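PDB 7K4O: carboxylic ester hydrolase from Aspergillus niger, which hydrolyses ester bonds of tannins as a tannin acyl hydrolase, a serine esterase that probably releases gallic acid, the acid bound in this crystal. Local coordinates for residues K410-T424 with E453-C466. Residues are numbered along the deposited sequence; the frame is centred on the assembly and turned at random. Where two conformers were deposited one is given.
Sequences KVIHFHGDADFSIPT and EWYRLYTVPGAGHC. With GDE (3,4,5-trihydroxybenzoic acid), chain J.
Strands 410-416 and 455-460 run parallel, their axes 4.4 Å apart at closest approach and turned by 22°, and the backbone ladder extends from V411 N on W454 O to D417 N on V460 O. Past the strand ends, A418 N bonds to A463 O, drawing the two following loops together. H413 and Y455 meet rim to rim with nearly coplanar rings, joined by a 2.8 Å hydrogen bond between H413 ND1 and Y455 OH, while L457 CD1 sits over the centre of the imidazole. D417 OD2 accepts from T459 OG1 on its syn side but 32° out of the carboxylate plane; R520 is a second partner of this hydroxyl.

In the loops, H465 ND1 donates almost straight (176°) to the syn lone pair of D419 OD2, at 2.9 Å and in the ring plane. S421 N and I422 N both donate to D419 OD1, an Asx turn extended to an Asx motif, which holds the carboxylate. With CG of H465 anti to its backbone N, S421 CB sits over the centre of one ring face and C466 SG over the opposite face, offset toward the rim, and NE2 donates to OAB of the bound gallic acid at 3.2 Å. NE2 also bonds S186, consistent with the Ser-His-Asp triad of an alpha/beta-hydrolase. C466 is disulfide-linked to C185. Strand 455-460 ends the sheet, with 410-416 between it and 205-209; helix 425-438 packs on the H413-Y455-L457 face and helix 481-491 on the I412-F414-R456 face.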
ATOM      1  N   LYS A 410      -7.424  -4.110 -15.772  1.00 19.77           N
ATOM      2  CA  LYS A 410      -7.046  -2.696 -15.537  0.51 19.86           C
ATOM      3  C   LYS A 410      -6.512  -2.512 -14.116  1.00 20.26           C
ATOM      4  O   LYS A 410      -7.025  -3.145 -13.176  1.00 19.69           O
ATOM      5  CB  LYS A 410      -8.258  -1.784 -15.730  0.51 21.50           C
ATOM      6  CG  LYS A 410      -8.931  -1.878 -17.086  0.51 22.86           C
ATOM      7  CD  LYS A 410      -8.044  -1.526 -18.228  0.51 23.97           C
ATOM      8  CE  LYS A 410      -8.829  -1.121 -19.467  0.51 26.53           C
ATOM      9  NZ  LYS A 410      -9.506  -2.283 -20.091  0.51 24.90           N
ATOM     10  N   VAL A 411      -5.539  -1.607 -13.962  1.00 20.01           N
ATOM     11  CA  VAL A 411      -5.013  -1.224 -12.641  1.00 19.87           C
ATOM     12  C   VAL A 411      -5.033   0.290 -12.496  1.00 20.43           C
ATOM     13  O   VAL A 411      -4.532   0.989 -13.404  1.00 20.88           O
ATOM     14  CB  VAL A 411      -3.588  -1.771 -12.419  1.00 21.46           C
ATOM     15  CG1 VAL A 411      -3.000  -1.289 -11.109  1.00 21.51           C
ATOM     16  CG2 VAL A 411      -3.559  -3.293 -12.514  1.00 21.43           C
ATOM     17  N   ILE A 412      -5.479   0.749 -11.350  1.00 21.27           N
ATOM     18  CA  ILE A 412      -5.270   2.131 -10.828  1.00 20.43           C
ATOM     19  C   ILE A 412      -4.349   1.982  -9.614  1.00 21.18           C
ATOM     20  O   ILE A 412      -4.717   1.305  -8.653  1.00 21.45           O
ATOM     21  CB  ILE A 412      -6.591   2.834 -10.446  1.00 21.88           C
ATOM     22  CG1 ILE A 412      -7.441   3.100 -11.675  1.00 22.68           C
ATOM     23  CG2 ILE A 412      -6.292   4.087  -9.651  1.00 24.54           C
ATOM     24  CD1 ILE A 412      -8.827   3.576 -11.358  1.00 26.83           C
ATOM     25  N   HIS A 413      -3.166   2.545  -9.723  1.00 21.46           N
ATOM     26  CA  HIS A 413      -2.123   2.501  -8.682  1.00 21.12           C
ATOM     27  C   HIS A 413      -1.871   3.941  -8.221  1.00 19.61           C
ATOM     28  O   HIS A 413      -1.626   4.809  -9.073  1.00 21.94           O
ATOM     29  CB  HIS A 413      -0.911   1.843  -9.315  1.00 21.89           C
ATOM     30  CG  HIS A 413       0.307   1.659  -8.480  1.00 22.11           C
ATOM     31  ND1 HIS A 413       1.415   1.043  -9.004  1.00 22.53           N
ATOM     32  CD2 HIS A 413       0.624   2.030  -7.222  1.00 22.11           C
ATOM     33  CE1 HIS A 413       2.374   1.028  -8.074  1.00 21.87           C
ATOM     34  NE2 HIS A 413       1.934   1.618  -6.980  1.00 21.66           N
ATOM     35  N   PHE A 414      -1.879   4.165  -6.929  1.00 20.87           N
ATOM     36  CA  PHE A 414      -1.615   5.527  -6.395  1.00 22.06           C
ATOM     37  C   PHE A 414      -0.649   5.457  -5.228  1.00 22.28           C
ATOM     38  O   PHE A 414      -0.502   4.426  -4.571  1.00 22.49           O
ATOM     39  CB  PHE A 414      -2.910   6.247  -6.013  1.00 23.85           C
ATOM     40  CG  PHE A 414      -3.666   5.628  -4.884  1.00 23.51           C
ATOM     41  CD1 PHE A 414      -4.522   4.555  -5.119  1.00 22.31           C
ATOM     42  CD2 PHE A 414      -3.549   6.128  -3.595  1.00 23.46           C
ATOM     43  CE1 PHE A 414      -5.162   3.944  -4.059  1.00 23.29           C
ATOM     44  CE2 PHE A 414      -4.208   5.527  -2.551  1.00 24.40           C
ATOM     45  CZ  PHE A 414      -5.041   4.454  -2.794  1.00 23.11           C
ATOM     46  N   HIS A 415      -0.000   6.587  -4.944  1.00 23.39           N
ATOM     47  CA  HIS A 415       1.011   6.661  -3.877  1.00 23.10           C
ATOM     48  C   HIS A 415       1.141   8.108  -3.376  1.00 23.29           C
ATOM     49  O   HIS A 415       1.313   9.001  -4.223  1.00 23.64           O
ATOM     50  CB  HIS A 415       2.331   6.091  -4.410  1.00 23.90           C
ATOM     51  CG  HIS A 415       3.257   5.629  -3.351  1.00 22.76           C
ATOM     52  ND1 HIS A 415       3.974   4.442  -3.488  1.00 24.07           N
ATOM     53  CD2 HIS A 415       3.629   6.173  -2.153  1.00 25.31           C
ATOM     54  CE1 HIS A 415       4.720   4.276  -2.410  1.00 24.08           C
ATOM     55  NE2 HIS A 415       4.531   5.306  -1.560  1.00 23.38           N
ATOM     56  N   GLY A 416       1.118   8.327  -2.079  1.00 24.75           N
ATOM     57  CA  GLY A 416       1.323   9.677  -1.531  1.00 26.44           C
ATOM     58  C   GLY A 416       2.715  10.214  -1.794  1.00 26.67           C
ATOM     59  O   GLY A 416       3.696   9.491  -1.605  1.00 25.25           O
ATOM     60  N   ASP A 417       2.832  11.489  -2.172  1.00 26.77           N
ATOM     61  CA  ASP A 417       4.134  12.151  -2.437  1.00 29.05           C
ATOM     62  C   ASP A 417       4.925  12.283  -1.133  1.00 26.53           C
ATOM     63  O   ASP A 417       6.163  12.363  -1.253  1.00 29.84           O
ATOM     64  CB  ASP A 417       3.920  13.553  -3.060  1.00 30.85           C
ATOM     65  CG  ASP A 417       3.993  13.495  -4.566  1.00 34.26           C
ATOM     66  OD1 ASP A 417       5.107  13.335  -5.063  1.00 37.77           O
ATOM     67  OD2 ASP A 417       2.927  13.643  -5.227  1.00 36.58           O
ATOM     68  N   ALA A 418       4.270  12.319   0.017  1.00 27.68           N
ATOM     69  CA  ALA A 418       4.953  12.535   1.317  1.00 28.57           C
ATOM     70  C   ALA A 418       4.853  11.262   2.173  1.00 27.92           C
ATOM     71  O   ALA A 418       4.772  11.314   3.430  1.00 25.98           O
ATOM     72  CB  ALA A 418       4.413  13.772   2.011  1.00 31.14           C
ATOM     73  N   ASP A 419       4.833  10.086   1.505  1.00 26.38           N
ATOM     74  CA  ASP A 419       4.724   8.803   2.225  1.00 24.55           C
ATOM     75  C   ASP A 419       6.045   8.590   2.987  1.00 22.11           C
ATOM     76  O   ASP A 419       7.097   8.577   2.350  1.00 25.60           O
ATOM     77  CB  ASP A 419       4.448   7.667   1.223  1.00 25.40           C
ATOM     78  CG  ASP A 419       4.010   6.394   1.881  1.00 26.85           C
ATOM     79  OD1 ASP A 419       4.459   6.109   3.036  1.00 27.35           O
ATOM     80  OD2 ASP A 419       3.142   5.719   1.278  1.00 26.58           O
ATOM     81  N   PHE A 420       5.932   8.374   4.262  1.00 23.36           N
ATOM     82  CA  PHE A 420       7.048   8.206   5.206  1.00 25.81           C
ATOM     83  C   PHE A 420       7.275   6.735   5.529  1.00 27.66           C
ATOM     84  O   PHE A 420       8.160   6.436   6.349  1.00 26.30           O
ATOM     85  CB  PHE A 420       6.747   8.933   6.520  1.00 27.76           C
ATOM     86  CG  PHE A 420       5.449   8.565   7.166  1.00 26.50           C
ATOM     87  CD1 PHE A 420       5.324   7.437   7.941  1.00 27.03           C
ATOM     88  CD2 PHE A 420       4.300   9.316   6.903  1.00 28.41           C
ATOM     89  CE1 PHE A 420       4.118   7.104   8.539  1.00 33.83           C
ATOM     90  CE2 PHE A 420       3.088   8.964   7.476  1.00 31.12           C
ATOM     91  CZ  PHE A 420       2.989   7.854   8.286  1.00 31.56           C
ATOM     92  N   SER A 421       6.455   5.851   4.945  1.00 24.96           N
ATOM     93  CA  SER A 421       6.455   4.417   5.327  1.00 24.89           C
ATOM     94  C   SER A 421       6.949   3.598   4.133  1.00 25.68           C
ATOM     95  O   SER A 421       7.629   2.610   4.367  1.00 24.21           O
ATOM     96  CB  SER A 421       5.120   3.988   5.847  1.00 27.06           C
ATOM     97  OG  SER A 421       5.127   2.652   6.334  1.00 26.15           O
ATOM     98  N   ILE A 422       6.514   3.953   2.924  1.00 25.85           N
ATOM     99  CA  ILE A 422       6.947   3.320   1.657  1.00 24.71           C
ATOM    100  C   ILE A 422       7.370   4.411   0.731  1.00 24.67           C
ATOM    101  O   ILE A 422       6.556   5.280   0.396  1.00 25.56           O
ATOM    102  CB  ILE A 422       5.822   2.455   1.062  1.00 24.73           C
ATOM    103  CG1 ILE A 422       5.271   1.501   2.129  1.00 27.78           C
ATOM    104  CG2 ILE A 422       6.346   1.780  -0.196  1.00 24.49           C
ATOM    105  CD1 ILE A 422       4.223   0.532   1.656  1.00 29.87           C
ATOM    106  N   PRO A 423       8.628   4.406   0.240  1.00 24.00           N
ATOM    107  CA  PRO A 423       9.069   5.455  -0.656  1.00 25.63           C
ATOM    108  C   PRO A 423       8.170   5.578  -1.894  1.00 26.70           C
ATOM    109  O   PRO A 423       7.935   4.615  -2.573  1.00 23.27           O
ATOM    110  CB  PRO A 423      10.474   5.044  -1.048  1.00 25.41           C
ATOM    111  CG  PRO A 423      10.922   4.222   0.103  1.00 24.80           C
ATOM    112  CD  PRO A 423       9.698   3.417   0.517  1.00 24.06           C
ATOM    113  N   THR A 424       7.750   6.803  -2.219  1.00 24.59           N
ATOM    114  CA  THR A 424       6.950   7.019  -3.442  1.00 23.93           C
ATOM    115  C   THR A 424       7.642   6.451  -4.669  1.00 25.47           C
ATOM    116  O   THR A 424       6.952   5.908  -5.568  1.00 24.74           O
ATOM    117  CB  THR A 424       6.627   8.517  -3.615  1.00 23.41           C
ATOM    118  OG1 THR A 424       6.242   9.046  -2.346  1.00 25.07           O
ATOM    119  CG2 THR A 424       5.538   8.697  -4.657  1.00 25.03           C
ATOM    120  N   GLU A 453      -2.591   2.340 -21.416  1.00 22.04           N
ATOM    121  CA  GLU A 453      -3.943   1.868 -21.839  1.00 21.94           C
ATOM    122  C   GLU A 453      -4.591   1.040 -20.708  1.00 23.32           C
ATOM    123  O   GLU A 453      -5.833   0.888 -20.713  1.00 22.56           O
ATOM    124  CB  GLU A 453      -3.845   0.968 -23.059  1.00 24.26           C
ATOM    125  CG  GLU A 453      -3.425   1.661 -24.369  1.00 26.84           C
ATOM    126  CD  GLU A 453      -3.272   0.711 -25.540  1.00 31.18           C
ATOM    127  OE1 GLU A 453      -2.821   1.148 -26.609  1.00 30.89           O
ATOM    128  OE2 GLU A 453      -3.533  -0.495 -25.376  1.00 34.56           O
ATOM    129  N   TRP A 454      -3.832   0.448 -19.791  1.00 21.58           N
ATOM    130  CA  TRP A 454      -4.420  -0.522 -18.834  1.00 20.22           C
ATOM    131  C   TRP A 454      -3.813  -0.461 -17.420  1.00 22.78           C
ATOM    132  O   TRP A 454      -4.407  -1.003 -16.500  1.00 22.33           O
ATOM    133  CB  TRP A 454      -4.395  -1.941 -19.420  1.00 21.43           C
ATOM    134  CG  TRP A 454      -3.015  -2.436 -19.694  1.00 20.94           C
ATOM    135  CD1 TRP A 454      -2.288  -2.187 -20.818  1.00 22.12           C
ATOM    136  CD2 TRP A 454      -2.172  -3.231 -18.822  1.00 21.15           C
ATOM    137  NE1 TRP A 454      -1.062  -2.812 -20.748  1.00 23.95           N
ATOM    138  CE2 TRP A 454      -0.952  -3.427 -19.520  1.00 23.23           C
ATOM    139  CE3 TRP A 454      -2.320  -3.815 -17.559  1.00 23.47           C
ATOM    140  CZ2 TRP A 454       0.106  -4.179 -19.001  1.00 23.43           C
ATOM    141  CZ3 TRP A 454      -1.222  -4.491 -17.025  1.00 22.48           C
ATOM    142  CH2 TRP A 454      -0.065  -4.680 -17.744  1.00 22.10           C
ATOM    143  N   TYR A 455      -2.674   0.168 -17.198  1.00 21.07           N
ATOM    144  CA  TYR A 455      -2.032   0.248 -15.862  1.00 20.67           C
ATOM    145  C   TYR A 455      -1.538   1.684 -15.692  1.00 21.60           C
ATOM    146  O   TYR A 455      -0.569   2.070 -16.319  1.00 21.84           O
ATOM    147  CB  TYR A 455      -0.886  -0.767 -15.714  1.00 21.13           C
ATOM    148  CG  TYR A 455       0.023  -0.592 -14.515  1.00 19.62           C
ATOM    149  CD1 TYR A 455      -0.355   0.159 -13.398  1.00 19.64           C
ATOM    150  CD2 TYR A 455       1.267  -1.227 -14.476  1.00 20.63           C
ATOM    151  CE1 TYR A 455       0.513   0.328 -12.307  1.00 20.07           C
ATOM    152  CE2 TYR A 455       2.121  -1.092 -13.383  1.00 20.13           C
ATOM    153  CZ  TYR A 455       1.765  -0.270 -12.323  1.00 20.88           C
ATOM    154  OH  TYR A 455       2.611  -0.092 -11.273  1.00 21.29           O
ATOM    155  N   ARG A 456      -2.274   2.456 -14.919  1.00 21.12           N
ATOM    156  CA  ARG A 456      -2.046   3.889 -14.701  1.00 22.64           C
ATOM    157  C   ARG A 456      -1.651   4.117 -13.256  1.00 22.34           C
ATOM    158  O   ARG A 456      -2.204   3.507 -12.341  1.00 23.00           O
ATOM    159  CB  ARG A 456      -3.283   4.695 -15.136  1.00 22.45           C
ATOM    160  CG  ARG A 456      -3.609   4.499 -16.605  1.00 22.88           C
ATOM    161  CD  ARG A 456      -4.917   5.161 -17.063  1.00 23.90           C
ATOM    162  NE  ARG A 456      -4.714   6.589 -17.118  1.00 24.56           N
ATOM    163  CZ  ARG A 456      -4.122   7.243 -18.117  1.00 27.76           C
ATOM    164  NH1 ARG A 456      -3.697   6.620 -19.203  1.00 27.41           N
ATOM    165  NH2 ARG A 456      -4.008   8.556 -18.034  1.00 28.24           N
ATOM    166  N   LEU A 457      -0.690   5.025 -13.085  1.00 22.63           N
ATOM    167  CA  LEU A 457      -0.048   5.334 -11.809  1.00 22.87           C
ATOM    168  C   LEU A 457      -0.173   6.833 -11.524  1.00 22.78           C
ATOM    169  O   LEU A 457       0.120   7.657 -12.434  1.00 24.84           O
ATOM    170  CB  LEU A 457       1.428   4.924 -11.906  1.00 22.12           C
ATOM    171  CG  LEU A 457       2.314   5.382 -10.758  1.00 22.93           C
ATOM    172  CD1 LEU A 457       1.905   4.768  -9.417  1.00 24.63           C
ATOM    173  CD2 LEU A 457       3.760   5.046 -11.098  1.00 24.88           C
ATOM    174  N   TYR A 458      -0.531   7.162 -10.308  1.00 23.43           N
ATOM    175  CA  TYR A 458      -0.806   8.555  -9.898  1.00 24.51           C
ATOM    176  C   TYR A 458      -0.146   8.823  -8.553  1.00 24.25           C
ATOM    177  O   TYR A 458      -0.393   8.082  -7.597  1.00 24.81           O
ATOM    178  CB  TYR A 458      -2.316   8.819  -9.818  1.00 24.49           C
ATOM    179  CG  TYR A 458      -3.111   8.427 -11.030  1.00 24.83           C
ATOM    180  CD1 TYR A 458      -3.557   7.125 -11.158  1.00 24.88           C
ATOM    181  CD2 TYR A 458      -3.481   9.341 -12.014  1.00 26.84           C
ATOM    182  CE1 TYR A 458      -4.318   6.711 -12.232  1.00 24.76           C
ATOM    183  CE2 TYR A 458      -4.248   8.931 -13.095  1.00 27.25           C
ATOM    184  CZ  TYR A 458      -4.680   7.622 -13.203  1.00 28.34           C
ATOM    185  OH  TYR A 458      -5.434   7.158 -14.271  1.00 29.47           O
ATOM    186  N   THR A 459       0.650   9.887  -8.430  1.00 25.44           N
ATOM    187  CA  THR A 459       1.092  10.313  -7.088  1.00 24.22           C
ATOM    188  C   THR A 459       0.098  11.301  -6.496  1.00 24.83           C
ATOM    189  O   THR A 459      -0.655  11.984  -7.266  1.00 25.55           O
ATOM    190  CB  THR A 459       2.546  10.827  -7.073  1.00 27.67           C
ATOM    191  OG1 THR A 459       2.641  12.141  -7.633  1.00 28.79           O
ATOM    192  CG2 THR A 459       3.498   9.880  -7.789  1.00 27.41           C
ATOM    193  N   VAL A 460       0.037  11.353  -5.180  1.00 25.94           N
ATOM    194  CA  VAL A 460      -0.972  12.197  -4.482  1.00 25.15           C
ATOM    195  C   VAL A 460      -0.219  13.323  -3.769  1.00 27.97           C
ATOM    196  O   VAL A 460       0.423  13.092  -2.725  1.00 28.03           O
ATOM    197  CB  VAL A 460      -1.833  11.387  -3.509  1.00 24.99           C
ATOM    198  CG1 VAL A 460      -2.979  12.234  -2.977  1.00 27.17           C
ATOM    199  CG2 VAL A 460      -2.350  10.105  -4.185  1.00 27.15           C
ATOM    200  N   PRO A 461      -0.360  14.577  -4.259  1.00 27.90           N
ATOM    201  CA  PRO A 461       0.306  15.723  -3.627  1.00 29.40           C
ATOM    202  C   PRO A 461       0.085  15.824  -2.132  1.00 26.13           C
ATOM    203  O   PRO A 461      -1.031  15.748  -1.637  1.00 29.99           O
ATOM    204  CB  PRO A 461      -0.324  16.949  -4.325  1.00 30.70           C
ATOM    205  CG  PRO A 461      -0.678  16.441  -5.683  1.00 31.28           C
ATOM    206  CD  PRO A 461      -1.095  14.983  -5.463  1.00 27.87           C
ATOM    207  N   GLY A 462       1.208  15.952  -1.409  1.00 28.30           N
ATOM    208  CA  GLY A 462       1.232  16.140   0.053  1.00 29.17           C
ATOM    209  C   GLY A 462       0.768  14.975   0.912  1.00 28.32           C
ATOM    210  O   GLY A 462       0.877  15.053   2.121  1.00 28.49           O
ATOM    211  N   ALA A 463       0.216  13.893   0.351  1.00 26.77           N
ATOM    212  CA  ALA A 463      -0.374  12.806   1.143  1.00 25.64           C
ATOM    213  C   ALA A 463       0.714  11.974   1.851  1.00 24.08           C
ATOM    214  O   ALA A 463       1.885  11.899   1.377  1.00 27.10           O
ATOM    215  CB  ALA A 463      -1.220  11.922   0.248  1.00 28.24           C
ATOM    216  N   GLY A 464       0.298  11.405   2.949  1.00 25.00           N
ATOM    217  CA  GLY A 464       1.146  10.575   3.812  1.00 28.16           C
ATOM    218  C   GLY A 464       1.056   9.134   3.342  1.00 28.69           C
ATOM    219  O   GLY A 464       1.033   8.913   2.118  1.00 28.92           O
ATOM    220  N   HIS A 465       0.983   8.225   4.300  1.00 30.31           N
ATOM    221  CA  HIS A 465       0.986   6.777   4.025  1.00 30.02           C
ATOM    222  C   HIS A 465      -0.463   6.296   3.949  1.00 27.06           C
ATOM    223  O   HIS A 465      -1.064   6.130   4.985  1.00 26.95           O
ATOM    224  CB  HIS A 465       1.797   6.031   5.072  1.00 33.77           C
ATOM    225  CG  HIS A 465       1.798   4.580   4.774  1.00 32.50           C
ATOM    226  ND1 HIS A 465       2.148   4.091   3.511  1.00 33.32           N
ATOM    227  CD2 HIS A 465       1.462   3.528   5.533  1.00 33.17           C
ATOM    228  CE1 HIS A 465       2.016   2.772   3.537  1.00 33.47           C
ATOM    229  NE2 HIS A 465       1.609   2.434   4.754  1.00 32.89           N
ATOM    230  N   CYS A 466      -0.978   6.150   2.736  1.00 28.91           N
ATOM    231  CA  CYS A 466      -2.356   5.686   2.486  1.00 31.79           C
ATOM    232  C   CYS A 466      -3.357   6.564   3.235  1.00 27.83           C
ATOM    233  O   CYS A 466      -4.337   6.027   3.754  1.00 28.13           O
ATOM    234  CB  CYS A 466      -2.507   4.254   2.963  1.00 35.33           C
ATOM    235  SG  CYS A 466      -1.508   3.136   1.951  0.78 39.69           S
TER
HETATM  236  OAA GDE J 603       0.588  -2.070   5.619  0.99 26.88           O
HETATM  237  OAB GDE J 603       1.105  -0.129   6.548  0.99 31.84           O
HETATM  238  OAC GDE J 603       5.181  -4.339   5.160  0.96 23.14           O
HETATM  239  OAD GDE J 603       6.092   0.337   5.518  0.99 23.99           O
HETATM  240  OAE GDE J 603       6.967  -2.166   5.176  0.90 22.20           O
HETATM  241  CAF GDE J 603       3.314  -2.786   5.569  0.99 25.42           C
HETATM  242  CAG GDE J 603       3.776  -0.396   5.753  0.95 24.79           C
HETATM  243  CAH GDE J 603       1.440  -1.212   6.003  1.00 30.77           C
HETATM  244  CAI GDE J 603       4.681  -3.033   5.368  1.00 24.04           C
HETATM  245  CAJ GDE J 603       5.162  -0.649   5.588  0.99 25.67           C
HETATM  246  CAK GDE J 603       2.916  -1.482   5.809  0.95 25.39           C
HETATM  247  CAL GDE J 603       5.582  -1.934   5.375  0.94 24.98           C
HETATM  248  O   HOH W   1       0.905   6.751   0.291  1.00 24.41           O